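Local coordinates for CREG-like beta-barrel domain-containing protein (Agrobacterium tumefaciens, PDB 3DNH), which is of unknown function but has a CREG-like beta-barrel related to FMN-binding pyridoxamine 5'-phosphate oxidases, so it may bind a flavin or similar cofactor, at residues V29-A32 with R33-H37. Numbering follows the deposited sequence.
Sequences VRVA and RDVLH
Arg33 lays the near part of its side chain along Val29, one helical turn earlier. Its N donates to Val29 O at 2.9 Å, the i+4 to i bond of an alpha-helix, and CB lies 3.5 Å from the same oxygen. A chi1 of -80° sets CG beside the backbone N, which keeps it close to that carbonyl as well. CD passes Val29 CG1 at 4.2 Å, a loose apolar touch that suits the long aliphatic part of an arginine. A bend at chi3 then carries the guanidinium away from the helix, where NH2 forms a salt bridge with Asp222 and a hydrogen bond with Thr174 OG1. Helix 28-38 packs against the antiparallel barrel: small Ala32 and branched Val35 and Leu36 settle on Leu107 of strand 106-115, while Arg33 touches Trp236 of the separate three-stranded sheet. Val35 N bonds to Val31 O in the same pattern, and the two beta-branched side chains, compact and apolar, come within 4.5 Å at Val31 CG1 and Val35 CG2. Arg30 and Asp34 place opposite charges one turn apart; in the Asp34 conformer described, OD1 lies well out of the guanidinium plane with no N-H aimed at it, so any attraction is probably electrostatic alone. Arg30 also makes a cation-pi contact with Trp236.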
loop_
_atom_site.group_PDB
_atom_site.type_symbol
_atom_site.label_atom_id
_atom_site.label_comp_id
_atom_site.label_asym_id
_atom_site.label_seq_id
_atom_site.Cartn_x
_atom_site.Cartn_y
_atom_site.Cartn_z
ATOM N N VAL A 29 -12.016 -17.481 1.478
ATOM C CA VAL A 29 -11.257 -17.768 2.704
ATOM C C VAL A 29 -9.799 -18.123 2.370
ATOM O O VAL A 29 -8.863 -17.584 2.955
ATOM C CB VAL A 29 -11.941 -18.874 3.562
ATOM C CG1 VAL A 29 -11.005 -19.411 4.631
ATOM C CG2 VAL A 29 -13.216 -18.324 4.192
ATOM N N ARG A 30 -9.628 -18.981 1.385
ATOM C CA ARG A 30 -8.308 -19.419 0.958
ATOM C C ARG A 30 -7.489 -18.282 0.320
ATOM O O ARG A 30 -6.348 -18.029 0.725
ATOM C CB ARG A 30 -8.449 -20.649 0.038
ATOM C CG ARG A 30 -7.193 -20.980 -0.729
ATOM C CD ARG A 30 -5.927 -21.180 0.148
ATOM N NE ARG A 30 -5.215 -22.328 -0.409
ATOM C CZ ARG A 30 -4.340 -22.279 -1.407
ATOM N NH1 ARG A 30 -3.975 -21.119 -1.939
ATOM N NH2 ARG A 30 -3.798 -23.395 -1.832
ATOM N N VAL A 31 -8.078 -17.551 -0.625
ATOM C CA VAL A 31 -7.409 -16.365 -1.184
ATOM C C VAL A 31 -7.028 -15.366 -0.078
ATOM O O VAL A 31 -5.922 -14.800 -0.072
ATOM C CB VAL A 31 -8.300 -15.660 -2.265
ATOM C CG1 VAL A 31 -7.736 -14.304 -2.632
ATOM C CG2 VAL A 31 -8.426 -16.515 -3.509
ATOM N N ALA A 32 -7.955 -15.141 0.861
ATOM C CA ALA A 32 -7.703 -14.290 2.020
ATOM C C ALA A 32 -6.533 -14.741 2.895
ATOM O O ALA A 32 -5.704 -13.927 3.264
ATOM C CB ALA A 32 -8.989 -14.159 2.883
ATOM N N ARG A 33 -6.479 -16.025 3.226
ATOM C CA ARG A 33 -5.437 -16.567 4.092
ATOM C C ARG A 33 -4.092 -16.521 3.386
ATOM O O ARG A 33 -3.058 -16.338 4.021
ATOM C CB ARG A 33 -5.799 -17.979 4.585
ATOM C CG ARG A 33 -6.793 -17.923 5.749
ATOM C CD ARG A 33 -7.136 -19.311 6.300
ATOM N NE ARG A 33 -6.061 -19.782 7.175
ATOM C CZ ARG A 33 -5.877 -21.055 7.460
ATOM N NH1 ARG A 33 -6.726 -21.937 6.961
ATOM N NH2 ARG A 33 -4.874 -21.435 8.258
ATOM N N ASP A 34 -4.116 -16.636 2.068
ATOM C CA ASP A 34 -2.896 -16.530 1.273
ATOM C C ASP A 34 -2.370 -15.118 1.265
ATOM O O ASP A 34 -1.180 -14.908 1.459
ATOM C CB ASP A 34 -3.117 -16.998 -0.164
ATOM C CG ASP A 34 -1.856 -17.564 -0.781
ATOM O OD1 ASP A 34 -1.207 -18.432 -0.135
ATOM O OD2 ASP A 34 -1.523 -17.162 -1.920
ATOM N N VAL A 35 -3.254 -14.142 1.078
ATOM C CA VAL A 35 -2.850 -12.717 1.165
ATOM C C VAL A 35 -2.345 -12.401 2.557
ATOM O O VAL A 35 -1.379 -11.621 2.742
ATOM C CB VAL A 35 -4.037 -11.758 0.843
ATOM C CG1 VAL A 35 -3.623 -10.296 1.021
ATOM C CG2 VAL A 35 -4.525 -11.986 -0.588
ATOM N N LEU A 36 -3.039 -12.950 3.552
ATOM C CA LEU A 36 -2.650 -12.750 4.921
ATOM C C LEU A 36 -1.193 -13.164 5.161
ATOM O O LEU A 36 -0.417 -12.410 5.798
ATOM C CB LEU A 36 -3.557 -13.505 5.873
ATOM C CG LEU A 36 -3.203 -13.500 7.362
ATOM C CD1 LEU A 36 -3.400 -12.158 8.023
ATOM C CD2 LEU A 36 -4.095 -14.591 8.014
ATOM N N HIS A 37 -0.829 -14.320 4.637
ATOM C CA HIS A 37 0.465 -14.891 4.958
ATOM C C HIS A 37 1.614 -14.420 4.075
ATOM O O HIS A 37 2.794 -14.636 4.410
ATOM C CB HIS A 37 0.384 -16.416 4.981
ATOM C CG HIS A 37 -0.251 -16.968 6.241
ATOM N ND1 HIS A 37 0.494 -17.404 7.318
ATOM C CD2 HIS A 37 -1.551 -17.146 6.591
ATOM C CE1 HIS A 37 -0.319 -17.804 8.292
ATOM N NE2 HIS A 37 -1.565 -17.664 7.870
#